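Local coordinates for acyl-CoA dehydrogenase domain protein Tcur3481 (Thermomonospora curvata, PDB 6WY9) that probably acts as an acyl-CoA dehydrogenase, a flavoprotein oxidoreductase that binds FAD and is expected to oxidise acyl-CoA thioesters, at residues E11-G14 / L15-I19; L66-G69 / A70-L74; D40-L43 / W44-A48; P110-D114 / G115-L119; A275-V278 / C279-A283. All coordinates share one frame; numbering follows the deposited sequence.

Interaction 1: residues E11-G14 / L15-I19; sequences ELQG and LARQI
Leu15 N, Ala16 N, Arg17 N and Gln18 N each donate to the carbonyl oxygen four residues earlier, and the bond from Ala16 N to Leu12 O, 3.0 Å long with 175° at the hydrogen, is the straightest of this regular alpha-helical series. Among the side chains, Gln13 and Arg17 lie one turn apart on the same flank. The CG of Arg17 stands anti to its own nitrogen (chi1 -180°), and the chain then bends at chi3 (-71°), which turns the guanidinium back along the helix until Gln13 CG lies over one of its faces. The approach is loose: Gln13 CD and Arg17 NH2 are 4.3 Å apart, and no side-chain hydrogen bond joins the pair. The charged end of Arg17 finds its partner on another helix, where NH2 makes a salt bridge with Glu77. At the root of the same side chain, Arg17 CB rests 3.3 Å from Gln13 O, while Ala16 CB sits 3.6 Å from Leu12 O. Helix 5-23 thus presents two different flanks: Leu12 and Gln13 pack against helix 67-80, Leu12 also reaches Leu52 and Val55, and Ile19 leans on Leu43 and Leu47 of helix 41-49.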
loop_
_atom_site.group_PDB
_atom_site.type_symbol
_atom_site.label_atom_id
_atom_site.label_comp_id
_atom_site.label_asym_id
_atom_site.label_seq_id
_atom_site.Cartn_x
_atom_site.Cartn_y
_atom_site.Cartn_z
ATOM N N GLU B 11 -21.498 -25.079 17.938
ATOM C CA GLU B 11 -22.513 -24.776 18.940
ATOM C C GLU B 11 -22.132 -23.532 19.738
ATOM O O GLU B 11 -22.961 -22.641 19.966
ATOM C CB GLU B 11 -22.717 -25.977 19.866
ATOM C CG GLU B 11 -23.028 -27.262 19.118
ATOM C CD GLU B 11 -23.361 -28.436 20.040
ATOM O OE1 GLU B 11 -23.585 -28.214 21.255
ATOM O OE2 GLU B 11 -23.402 -29.585 19.544
ATOM N N LEU B 12 -20.877 -23.458 20.183
ATOM C CA LEU B 12 -20.415 -22.269 20.893
ATOM C C LEU B 12 -20.710 -21.012 20.086
ATOM O O LEU B 12 -21.261 -20.027 20.594
ATOM C CB LEU B 12 -18.911 -22.396 21.152
ATOM C CG LEU B 12 -18.203 -21.474 22.141
ATOM C CD1 LEU B 12 -16.799 -21.995 22.307
ATOM C CD2 LEU B 12 -18.163 -20.081 21.624
ATOM N N GLN B 13 -20.368 -21.047 18.806
ATOM C CA GLN B 13 -20.497 -19.868 17.967
ATOM C C GLN B 13 -21.963 -19.436 17.815
ATOM O O GLN B 13 -22.292 -18.243 17.906
ATOM C CB GLN B 13 -19.859 -20.169 16.618
ATOM C CG GLN B 13 -19.975 -19.058 15.630
ATOM C CD GLN B 13 -19.267 -19.395 14.342
ATOM O OE1 GLN B 13 -18.204 -18.861 14.059
ATOM N NE2 GLN B 13 -19.853 -20.282 13.555
ATOM N N GLY B 14 -22.858 -20.389 17.569
ATOM C CA GLY B 14 -24.262 -20.034 17.432
ATOM C C GLY B 14 -24.836 -19.432 18.700
ATOM O O GLY B 14 -25.621 -18.479 18.653
ATOM N N LEU B 15 -24.464 -19.986 19.852
ATOM C CA LEU B 15 -24.971 -19.467 21.117
ATOM C C LEU B 15 -24.496 -18.034 21.329
ATOM O O LEU B 15 -25.295 -17.136 21.645
ATOM C CB LEU B 15 -24.520 -20.385 22.254
ATOM C CG LEU B 15 -25.018 -20.249 23.685
ATOM C CD1 LEU B 15 -26.511 -19.956 23.691
ATOM C CD2 LEU B 15 -24.696 -21.542 24.505
ATOM N N ALA B 16 -23.189 -17.803 21.163
ATOM C CA ALA B 16 -22.664 -16.451 21.328
ATOM C C ALA B 16 -23.326 -15.496 20.347
ATOM O O ALA B 16 -23.713 -14.378 20.712
ATOM C CB ALA B 16 -21.147 -16.437 21.151
ATOM N N ARG B 17 -23.512 -15.941 19.113
ATOM C CA ARG B 17 -24.133 -15.086 18.112
ATOM C C ARG B 17 -25.530 -14.655 18.539
ATOM O O ARG B 17 -25.904 -13.491 18.369
ATOM C CB ARG B 17 -24.184 -15.810 16.775
ATOM C CG ARG B 17 -24.804 -14.988 15.671
ATOM C CD ARG B 17 -24.395 -15.571 14.300
ATOM N NE ARG B 17 -22.976 -15.334 13.976
ATOM C CZ ARG B 17 -22.256 -16.020 13.080
ATOM N NH1 ARG B 17 -22.783 -17.024 12.389
ATOM N NH2 ARG B 17 -20.986 -15.707 12.875
ATOM N N GLN B 18 -26.325 -15.584 19.085
ATOM C CA GLN B 18 -27.684 -15.231 19.468
ATOM C C GLN B 18 -27.672 -14.251 20.628
ATOM O O GLN B 18 -28.456 -13.292 20.662
ATOM C CB GLN B 18 -28.471 -16.481 19.862
ATOM C CG GLN B 18 -29.917 -16.164 20.236
ATOM C CD GLN B 18 -30.734 -15.685 19.045
ATOM O OE1 GLN B 18 -31.201 -14.532 18.999
ATOM N NE2 GLN B 18 -30.894 -16.562 18.060
ATOM N N ILE B 19 -26.809 -14.499 21.612
ATOM C CA ILE B 19 -26.780 -13.630 22.782
ATOM C C ILE B 19 -26.305 -12.230 22.381
ATOM O O ILE B 19 -26.923 -11.212 22.734
ATOM C CB ILE B 19 -25.916 -14.277 23.875
ATOM C CG1 ILE B 19 -26.638 -15.536 24.397
ATOM C CG2 ILE B 19 -25.520 -13.289 25.033
ATOM C CD1 ILE B 19 -25.769 -16.287 25.369
#

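Interaction 2: residues L66-G69 / A70-L74; sequences LGLG and ALCVL
Leu68 and Leu71 bring their methyl ends together obliquely, CD1 of the first lying 4.1 Å from CD2 of the second, in the opening turns of helix 67-80, part of the helical N-terminal domain of the acyl-CoA dehydrogenase fold. The same Leu68 CD1 also lies 4.1 Å from Cys72 SG, so one methyl serves neighbours both three and four residues ahead. Leu68 and Leu71 both hold CG anti to the backbone nitrogen (chi1 -177° and 176°), whereas the sulfur of Cys72 lies beside its nitrogen, and this combination gathers the three groups on one flank. Leu68 and Cys72 face helices 215-248 and 260-288 there, while Leu71 turns to Leu91 and Leu95 of helix 87-100.

A second meeting occurs on another flank, where Leu66 precedes the regular helix and meets Ala70, which also packs on Leu12 of helix 5-23. Gly67 makes the turn between them with a positive phi of 69°, and its carbonyl oxygen, Gly67 O, accepts from Leu71 N at 3.2 Å. The next bond of the i to i+4 series, from Cys72 N to Leu68 O, is 2.8 Å long. Further along, the CG2 branch of Val73 lies over Gly69 O at 3.3 Å. On the Leu12 side, Leu66 CB and Ala70 CB touch directly at 3.6 Å.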
loop_
_atom_site.group_PDB
_atom_site.type_symbol
_atom_site.label_atom_id
_atom_site.label_comp_id
_atom_site.label_asym_id
_atom_site.label_seq_id
_atom_site.Cartn_x
_atom_site.Cartn_y
_atom_site.Cartn_z
ATOM N N LEU B 66 -12.044 -26.131 26.959
ATOM C CA LEU B 66 -11.803 -26.057 25.520
ATOM C C LEU B 66 -10.749 -25.026 25.107
ATOM O O LEU B 66 -10.486 -24.878 23.904
ATOM C CB LEU B 66 -13.118 -25.785 24.786
ATOM C CG LEU B 66 -14.117 -26.929 24.983
ATOM C CD1 LEU B 66 -15.374 -26.683 24.180
ATOM C CD2 LEU B 66 -13.494 -28.246 24.571
ATOM N N GLY B 67 -10.149 -24.302 26.055
ATOM C CA GLY B 67 -8.897 -23.599 25.787
ATOM C C GLY B 67 -8.982 -22.407 24.829
ATOM O O GLY B 67 -10.021 -21.750 24.664
ATOM N N LEU B 68 -7.829 -22.111 24.221
ATOM C CA LEU B 68 -7.679 -20.862 23.488
ATOM C C LEU B 68 -8.559 -20.843 22.244
ATOM O O LEU B 68 -9.109 -19.791 21.905
ATOM C CB LEU B 68 -6.202 -20.643 23.151
ATOM C CG LEU B 68 -5.813 -19.340 22.429
ATOM C CD1 LEU B 68 -6.188 -18.043 23.185
ATOM C CD2 LEU B 68 -4.324 -19.370 22.050
ATOM N N GLY B 69 -8.772 -21.998 21.605
ATOM C CA GLY B 69 -9.651 -22.049 20.436
ATOM C C GLY B 69 -11.066 -21.595 20.727
ATOM O O GLY B 69 -11.660 -20.806 19.966
ATOM N N ALA B 70 -11.654 -22.117 21.811
ATOM C CA ALA B 70 -12.996 -21.683 22.192
ATOM C C ALA B 70 -13.001 -20.193 22.523
ATOM O O ALA B 70 -13.938 -19.465 22.157
ATOM C CB ALA B 70 -13.510 -22.501 23.390
ATOM N N LEU B 71 -11.968 -19.721 23.230
ATOM C CA LEU B 71 -11.894 -18.301 23.520
ATOM C C LEU B 71 -11.907 -17.491 22.223
ATOM O O LEU B 71 -12.660 -16.517 22.084
ATOM C CB LEU B 71 -10.639 -17.988 24.338
ATOM C CG LEU B 71 -10.491 -16.473 24.567
ATOM C CD1 LEU B 71 -11.736 -15.871 25.259
ATOM C CD2 LEU B 71 -9.170 -16.128 25.304
ATOM N N CYS B 72 -11.130 -17.925 21.237
ATOM C CA CYS B 72 -11.065 -17.158 19.989
ATOM C C CYS B 72 -12.398 -17.187 19.240
ATOM O O CYS B 72 -12.776 -16.197 18.599
ATOM C CB CYS B 72 -9.929 -17.678 19.127
ATOM S SG CYS B 72 -8.279 -17.172 19.812
ATOM N N VAL B 73 -13.128 -18.307 19.302
ATOM C CA VAL B 73 -14.437 -18.364 18.657
ATOM C C VAL B 73 -15.373 -17.368 19.318
ATOM O O VAL B 73 -16.069 -16.600 18.645
ATOM C CB VAL B 73 -14.995 -19.807 18.700
ATOM C CG1 VAL B 73 -16.455 -19.874 18.278
ATOM C CG2 VAL B 73 -14.180 -20.696 17.793
ATOM N N LEU B 74 -15.365 -17.333 20.654
ATOM C CA LEU B 74 -16.202 -16.375 21.372
ATOM C C LEU B 74 -15.794 -14.927 21.080
ATOM O O LEU B 74 -16.662 -14.064 20.898
ATOM C CB LEU B 74 -16.135 -16.646 22.872
ATOM C CG LEU B 74 -16.854 -15.664 23.793
ATOM C CD1 LEU B 74 -18.404 -15.722 23.618
ATOM C CD2 LEU B 74 -16.460 -15.923 25.260
#

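Interaction 3: residues D40-L43 / W44-A48; sequences DETL and WRELA
Trp44 N donates to Asp40 O at 3.1 Å, the first of four i to i+4 backbone bonds that end with Leu47 N on Leu43 O at 2.9 Å. Asp40 is also the N-cap of this helix. Its OD1 accepts from Leu43 N at 3.0 Å, a nearly straight bond (170° at the hydrogen) that meets the carboxylate from above its plane; the bond from Thr42 N to the same oxygen is weak. Arg28 adds a salt bridge to OD1, so this buried residue is held by the helix start and by a charge from helix 26-33.

The apolar part belongs to Leu43 and Leu47, whose side chains meet at a slant, Leu43 CG lying 4.0 Å from Leu47 CD1. Leu47 keeps CG beside its backbone nitrogen (chi1 -67°), which lays that carbon 3.1 Å from Leu43 O. Leu43 also packs on Ile19 and Phe20. Cut back to an alanine, this position would probably leave Leu47 CD1 without the branch it rests on and open a gap towards Ile19.

Thr42 and Arg45 touch loosely, Arg45 NH2 standing 3.9 Å from Thr42 CG2. Glu46 comes closer: with CG beside its backbone nitrogen (chi1 -60°), that carbon lies 3.0 Å from Thr42 O. The charged ends of Glu41 and Arg45 stay apart, Glu41 OE1 and Arg45 NE being 6.8 Å from each other; the Glu41 carboxylate makes a salt bridge with Arg118.

Helix 41-49 is thereby wedged between helix 5-23, which receives Leu43 and Leu47, and helix 87-100, where Trp44 packs on Leu87 and Thr90; the indole also makes a cation-pi contact with Arg118 of strand 118-122.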
loop_
_atom_site.group_PDB
_atom_site.type_symbol
_atom_site.label_atom_id
_atom_site.label_comp_id
_atom_site.label_asym_id
_atom_site.label_seq_id
_atom_site.Cartn_x
_atom_site.Cartn_y
_atom_site.Cartn_z
ATOM N N ASP B 40 -21.621 -3.863 29.748
ATOM C CA ASP B 40 -23.001 -4.331 29.802
ATOM C C ASP B 40 -23.043 -5.501 30.773
ATOM O O ASP B 40 -22.648 -6.620 30.426
ATOM C CB ASP B 40 -23.482 -4.729 28.416
ATOM C CG ASP B 40 -24.954 -5.120 28.370
ATOM O OD1 ASP B 40 -25.560 -5.424 29.415
ATOM O OD2 ASP B 40 -25.508 -5.095 27.240
ATOM N N GLU B 41 -23.562 -5.239 31.972
ATOM C CA GLU B 41 -23.589 -6.256 33.019
ATOM C C GLU B 41 -24.649 -7.308 32.731
ATOM O O GLU B 41 -24.553 -8.444 33.222
ATOM C CB GLU B 41 -23.861 -5.611 34.372
ATOM C CG GLU B 41 -22.831 -4.618 34.803
ATOM C CD GLU B 41 -21.492 -5.262 35.143
ATOM O OE1 GLU B 41 -21.428 -6.499 35.334
ATOM O OE2 GLU B 41 -20.498 -4.514 35.212
ATOM N N THR B 42 -25.687 -6.927 31.979
ATOM C CA THR B 42 -26.710 -7.891 31.599
ATOM C C THR B 42 -26.134 -8.905 30.622
ATOM O O THR B 42 -26.292 -10.121 30.794
ATOM C CB THR B 42 -27.913 -7.157 30.991
ATOM O OG1 THR B 42 -28.398 -6.219 31.968
ATOM C CG2 THR B 42 -29.041 -8.179 30.681
ATOM N N LEU B 43 -25.436 -8.410 29.610
ATOM C CA LEU B 43 -24.748 -9.284 28.667
ATOM C C LEU B 43 -23.751 -10.203 29.380
ATOM O O LEU B 43 -23.645 -11.394 29.056
ATOM C CB LEU B 43 -24.032 -8.438 27.632
ATOM C CG LEU B 43 -23.259 -9.210 26.555
ATOM C CD1 LEU B 43 -24.183 -10.257 25.886
ATOM C CD2 LEU B 43 -22.646 -8.231 25.504
ATOM N N TRP B 44 -23.006 -9.657 30.350
ATOM C CA TRP B 44 -22.062 -10.464 31.113
ATOM C C TRP B 44 -22.775 -11.614 31.825
ATOM O O TRP B 44 -22.304 -12.756 31.828
ATOM C CB TRP B 44 -21.334 -9.594 32.139
ATOM C CG TRP B 44 -20.161 -10.314 32.695
ATOM C CD1 TRP B 44 -20.069 -10.968 33.899
ATOM C CD2 TRP B 44 -18.905 -10.497 32.036
ATOM N NE1 TRP B 44 -18.820 -11.527 34.032
ATOM C CE2 TRP B 44 -18.089 -11.263 32.900
ATOM C CE3 TRP B 44 -18.389 -10.083 30.793
ATOM C CZ2 TRP B 44 -16.763 -11.627 32.564
ATOM C CZ3 TRP B 44 -17.043 -10.440 30.464
ATOM C CH2 TRP B 44 -16.263 -11.204 31.350
ATOM N N ARG B 45 -23.896 -11.318 32.471
ATOM C CA ARG B 45 -24.607 -12.364 33.205
ATOM C C ARG B 45 -25.212 -13.394 32.256
ATOM O O ARG B 45 -25.250 -14.597 32.562
ATOM C CB ARG B 45 -25.690 -11.745 34.084
ATOM C CG ARG B 45 -25.197 -11.037 35.345
ATOM C CD ARG B 45 -26.400 -10.600 36.224
ATOM N NE ARG B 45 -27.383 -9.774 35.503
ATOM C CZ ARG B 45 -28.541 -10.224 35.009
ATOM N NH1 ARG B 45 -28.880 -11.501 35.148
ATOM N NH2 ARG B 45 -29.368 -9.397 34.370
ATOM N N GLU B 46 -25.703 -12.940 31.112
ATOM C CA GLU B 46 -26.245 -13.863 30.113
ATOM C C GLU B 46 -25.159 -14.807 29.593
ATOM O O GLU B 46 -25.372 -16.021 29.479
ATOM C CB GLU B 46 -26.857 -13.060 28.956
ATOM C CG GLU B 46 -28.025 -12.116 29.352
ATOM C CD GLU B 46 -29.326 -12.849 29.370
ATOM O OE1 GLU B 46 -29.479 -13.694 28.463
ATOM O OE2 GLU B 46 -30.158 -12.623 30.289
ATOM N N LEU B 47 -23.981 -14.257 29.277
ATOM C CA LEU B 47 -22.839 -15.078 28.870
ATOM C C LEU B 47 -22.459 -16.101 29.931
ATOM O O LEU B 47 -22.155 -17.256 29.605
ATOM C CB LEU B 47 -21.631 -14.186 28.570
ATOM C CG LEU B 47 -21.881 -13.320 27.328
ATOM C CD1 LEU B 47 -20.789 -12.257 27.199
ATOM C CD2 LEU B 47 -22.013 -14.146 26.018
ATOM N N ALA B 48 -22.367 -15.674 31.197
ATOM C CA ALA B 48 -22.083 -16.627 32.266
ATOM C C ALA B 48 -23.132 -17.734 32.307
ATOM O O ALA B 48 -22.798 -18.919 32.474
ATOM C CB ALA B 48 -22.008 -15.919 33.627
#

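Interaction 4: residues P110-D114 / G115-L119; sequences PGVVD and GSRRL
Asp114 OD1 is gripped twice by Ser116: the hydroxyl OG donates to its syn lone pair at 2.7 Å, and the backbone N reaches its anti side at 3.1 Å. Asp114 CG sits between its own backbone nitrogen and carbonyl carbon (chi1 73°), which folds the carboxylate over the turn to meet both donors. Between these residues Gly115 leaves the helix with a positive phi of 93°, where any side chain would collide with Asp114 O. Its N bonds Val112 O at 3.3 Å from well above the carbonyl plane, while Arg117 N gives a weak bond to Gly111 O.

Two waters also bridge the halves. One accepts from Gly111 N and Arg117 NH1; the other donates to Val112 O and to Arg117 O, the latter at 2.7 Å. His162 takes a hydrogen bond from Arg117 NH2, giving the guanidinium a further partner. On the buried side Val112 CG2 lies 3.9 Å from Leu119 CD1, their side chains crossing at about a right angle near helix 87-100.

The chemistry implies a turn from helix 109-113 into strand 118-122 fixed by backbone, side-chain and water bonds together, with the two donors to one oxygen likely to stabilise the negative charge of Asp114.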
loop_
_atom_site.group_PDB
_atom_site.type_symbol
_atom_site.label_atom_id
_atom_site.label_comp_id
_atom_site.label_asym_id
_atom_site.label_seq_id
_atom_site.Cartn_x
_atom_site.Cartn_y
_atom_site.Cartn_z
ATOM N N PRO B 110 -13.477 -20.409 39.571
ATOM C CA PRO B 110 -14.920 -20.653 39.678
ATOM C C PRO B 110 -15.733 -19.370 39.637
ATOM O O PRO B 110 -16.759 -19.333 38.951
ATOM C CB PRO B 110 -15.033 -21.393 41.017
ATOM C CG PRO B 110 -13.757 -22.199 41.030
ATOM C CD PRO B 110 -12.728 -21.206 40.565
ATOM N N GLY B 111 -15.297 -18.310 40.327
ATOM C CA GLY B 111 -16.041 -17.062 40.280
ATOM C C GLY B 111 -16.030 -16.414 38.900
ATOM O O GLY B 111 -16.956 -15.675 38.549
ATOM N N VAL B 112 -14.990 -16.667 38.104
ATOM C CA VAL B 112 -15.005 -16.171 36.727
ATOM C C VAL B 112 -16.007 -16.962 35.890
ATOM O O VAL B 112 -16.760 -16.393 35.088
ATOM C CB VAL B 112 -13.602 -16.238 36.101
ATOM C CG1 VAL B 112 -13.672 -15.852 34.602
ATOM C CG2 VAL B 112 -12.601 -15.344 36.866
ATOM N N VAL B 113 -16.018 -18.285 36.047
ATOM C CA VAL B 113 -16.931 -19.129 35.277
ATOM C C VAL B 113 -18.378 -18.711 35.517
ATOM O O VAL B 113 -19.173 -18.591 34.573
ATOM C CB VAL B 113 -16.692 -20.615 35.626
ATOM C CG1 VAL B 113 -17.850 -21.505 35.161
ATOM C CG2 VAL B 113 -15.334 -21.070 35.059
ATOM N N ASP B 114 -18.745 -18.478 36.781
ATOM C CA ASP B 114 -20.149 -18.221 37.087
ATOM C C ASP B 114 -20.541 -16.746 36.956
ATOM O O ASP B 114 -21.705 -16.416 37.185
ATOM C CB ASP B 114 -20.521 -18.790 38.488
ATOM C CG ASP B 114 -19.958 -17.979 39.679
ATOM O OD1 ASP B 114 -19.366 -16.911 39.477
ATOM O OD2 ASP B 114 -20.123 -18.424 40.849
ATOM N N GLY B 115 -19.610 -15.866 36.582
ATOM C CA GLY B 115 -19.893 -14.471 36.277
ATOM C C GLY B 115 -19.742 -13.467 37.411
ATOM O O GLY B 115 -19.864 -12.262 37.163
ATOM N N SER B 116 -19.465 -13.906 38.645
ATOM C CA SER B 116 -19.374 -12.978 39.769
ATOM C C SER B 116 -18.029 -12.274 39.890
ATOM O O SER B 116 -17.929 -11.317 40.666
ATOM C CB SER B 116 -19.666 -13.726 41.073
ATOM O OG SER B 116 -18.825 -14.856 41.155
ATOM N N ARG B 117 -17.002 -12.721 39.169
ATOM C CA ARG B 117 -15.627 -12.245 39.336
ATOM C C ARG B 117 -15.042 -11.904 37.980
ATOM O O ARG B 117 -14.886 -12.792 37.137
ATOM C CB ARG B 117 -14.741 -13.298 40.000
ATOM C CG ARG B 117 -13.298 -12.848 40.205
ATOM C CD ARG B 117 -12.371 -13.970 40.729
ATOM N NE ARG B 117 -13.016 -14.815 41.738
ATOM C CZ ARG B 117 -13.026 -14.570 43.043
ATOM N NH1 ARG B 117 -13.627 -15.420 43.858
ATOM N NH2 ARG B 117 -12.443 -13.485 43.534
ATOM N N ARG B 118 -14.702 -10.635 37.777
ATOM C CA ARG B 118 -14.037 -10.210 36.550
ATOM C C ARG B 118 -12.610 -9.794 36.875
ATOM O O ARG B 118 -12.262 -9.510 38.024
ATOM C CB ARG B 118 -14.763 -9.057 35.861
ATOM C CG ARG B 118 -16.205 -9.407 35.406
ATOM C CD ARG B 118 -16.716 -8.460 34.331
ATOM N NE ARG B 118 -16.714 -7.044 34.725
ATOM C CZ ARG B 118 -17.809 -6.381 35.099
ATOM N NH1 ARG B 118 -18.980 -7.010 35.129
ATOM N NH2 ARG B 118 -17.741 -5.096 35.451
ATOM N N LEU B 119 -11.805 -9.732 35.824
ATOM C CA LEU B 119 -10.390 -9.433 35.924
ATOM C C LEU B 119 -10.047 -8.459 34.820
ATOM O O LEU B 119 -10.831 -8.242 33.891
ATOM C CB LEU B 119 -9.539 -10.698 35.783
ATOM C CG LEU B 119 -9.923 -11.740 36.834
ATOM C CD1 LEU B 119 -9.482 -13.103 36.365
ATOM C CD2 LEU B 119 -9.182 -11.336 38.056
HETATM O O HOH W 1 -13.818 -17.996 42.758
HETATM O O HOH W 2 -16.913 -13.489 35.441
#

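Interaction 5: residues A275-V278 / C279-A283; sequences AMRV and CLWQA
Arg277 CG lies anti to its backbone nitrogen (chi1 176°) while Trp281 CG stands beside its own (chi1 -75°), and these different choices, one turn apart, set the arginine methylene next to the indole. The touch is made at the ring edge: Arg277 CG lies in the plane of the indole, 3.9 Å from Trp281 CD1. Arg277 O also sits near that plane, 3.2 Å from Trp281 CD1, and accepts the backbone bond from Trp281 N. Further out the two side chains slant past each other, with the guanidinium and ring planes 28° apart; the charged end goes on to a long, weak ion pair with Glu76. Over one indole face lies Leu280 CG, 4.2 Å above the plane and offset toward the rim.

Another flank carries Val278, Cys279 and Gln282. The Cys279 side chain touches Val299 and Trp303 of helix 295-319. Another protein chain packs against Ala275, Val278, Cys279 and Gln282, so this flank also takes part in the subunit interface. Four successive i to i+4 backbone bonds run through the segment, the pattern of a long alpha helix in the C-terminal helical bundle of the acyl-CoA dehydrogenase fold.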
loop_
_atom_site.group_PDB
_atom_site.type_symbol
_atom_site.label_atom_id
_atom_site.label_comp_id
_atom_site.label_asym_id
_atom_site.label_seq_id
_atom_site.Cartn_x
_atom_site.Cartn_y
_atom_site.Cartn_z
ATOM N N ALA B 275 -6.809 -13.743 5.095
ATOM C CA ALA B 275 -5.436 -13.827 5.593
ATOM C C ALA B 275 -5.388 -13.747 7.122
ATOM O O ALA B 275 -4.679 -14.518 7.773
ATOM C CB ALA B 275 -4.610 -12.715 4.964
ATOM N N MET B 276 -6.106 -12.771 7.690
ATOM C CA MET B 276 -6.231 -12.636 9.132
ATOM C C MET B 276 -6.659 -13.938 9.767
ATOM O O MET B 276 -6.085 -14.369 10.770
ATOM C CB MET B 276 -7.256 -11.543 9.430
ATOM C CG MET B 276 -6.668 -10.156 9.133
ATOM S SD MET B 276 -7.991 -8.909 8.919
ATOM C CE MET B 276 -8.393 -8.812 10.681
ATOM N N ARG B 277 -7.675 -14.571 9.170
ATOM C CA ARG B 277 -8.283 -15.768 9.729
ATOM C C ARG B 277 -7.333 -16.962 9.696
ATOM O O ARG B 277 -7.211 -17.696 10.679
ATOM C CB ARG B 277 -9.607 -16.071 8.974
ATOM C CG ARG B 277 -10.252 -17.395 9.465
ATOM C CD ARG B 277 -11.801 -17.509 9.252
ATOM N NE ARG B 277 -12.317 -16.758 8.123
ATOM C CZ ARG B 277 -13.192 -15.749 8.213
ATOM N NH1 ARG B 277 -13.603 -15.165 7.115
ATOM N NH2 ARG B 277 -13.666 -15.321 9.391
ATOM N N VAL B 278 -6.648 -17.206 8.581
ATOM C CA VAL B 278 -5.778 -18.386 8.663
ATOM C C VAL B 278 -4.585 -18.137 9.584
ATOM O O VAL B 278 -4.068 -19.069 10.206
ATOM C CB VAL B 278 -5.322 -18.856 7.267
ATOM C CG1 VAL B 278 -6.560 -19.242 6.421
ATOM C CG2 VAL B 278 -4.412 -17.796 6.586
ATOM N N CYS B 279 -4.102 -16.902 9.687
ATOM C CA CYS B 279 -2.983 -16.703 10.599
ATOM C C CYS B 279 -3.437 -16.753 12.046
ATOM O O CYS B 279 -2.660 -17.155 12.911
ATOM C CB CYS B 279 -2.287 -15.384 10.344
ATOM S SG CYS B 279 -1.453 -15.300 8.669
ATOM N N LEU B 280 -4.645 -16.279 12.338
ATOM C CA LEU B 280 -5.203 -16.483 13.694
ATOM C C LEU B 280 -5.181 -17.960 14.078
ATOM O O LEU B 280 -4.699 -18.351 15.154
ATOM C CB LEU B 280 -6.646 -15.938 13.741
ATOM C CG LEU B 280 -7.414 -16.333 15.032
ATOM C CD1 LEU B 280 -6.657 -15.789 16.236
ATOM C CD2 LEU B 280 -8.865 -15.768 14.950
ATOM N N TRP B 281 -5.701 -18.806 13.205
ATOM C CA TRP B 281 -5.835 -20.195 13.616
ATOM C C TRP B 281 -4.481 -20.877 13.652
ATOM O O TRP B 281 -4.267 -21.781 14.462
ATOM C CB TRP B 281 -6.876 -20.876 12.720
ATOM C CG TRP B 281 -8.248 -20.371 13.201
ATOM C CD1 TRP B 281 -9.044 -19.416 12.602
ATOM C CD2 TRP B 281 -8.892 -20.694 14.455
ATOM N NE1 TRP B 281 -10.169 -19.184 13.376
ATOM C CE2 TRP B 281 -10.092 -19.943 14.518
ATOM C CE3 TRP B 281 -8.583 -21.572 15.509
ATOM C CZ2 TRP B 281 -10.981 -20.035 15.596
ATOM C CZ3 TRP B 281 -9.473 -21.669 16.582
ATOM C CH2 TRP B 281 -10.657 -20.900 16.614
ATOM N N GLN B 282 -3.520 -20.388 12.875
ATOM C CA GLN B 282 -2.161 -20.904 13.028
ATOM C C GLN B 282 -1.589 -20.548 14.402
ATOM O O GLN B 282 -0.870 -21.352 15.016
ATOM C CB GLN B 282 -1.287 -20.367 11.882
ATOM C CG GLN B 282 0.180 -20.782 11.937
ATOM C CD GLN B 282 0.354 -22.289 11.809
ATOM O OE1 GLN B 282 -0.383 -22.950 11.088
ATOM N NE2 GLN B 282 1.319 -22.830 12.518
ATOM N N ALA B 283 -1.860 -19.323 14.881
ATOM C CA ALA B 283 -1.387 -18.940 16.207
ATOM C C ALA B 283 -2.019 -19.825 17.264
ATOM O O ALA B 283 -1.335 -20.297 18.174
ATOM C CB ALA B 283 -1.716 -17.471 16.481
#

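Interactions 1 and 5 lie inside helices and 2 and 3 at helix starts, whereas interaction 4 passes from a helix into a strand and relies more on side-chain and water bonds. Interaction 2 is buried and apolar; interaction 5 is buried too but carries Arg277 at its edge, and the other three are partly buried with charged groups at their margins. Interaction 2 lies between two neighbours: Leu12 CD1 of interaction 1 meets Ala70 CB at 3.5 Å, and Trp281 CH2 of interaction 5 reaches Gly69 O at 3.5 Å, joining N-terminal and C-terminal helices. Interaction 3 likewise links interaction 1, through Ile19, with interaction 4, through the Glu41-Arg118 salt bridge. Among the five, interaction 5 alone touches another subunit.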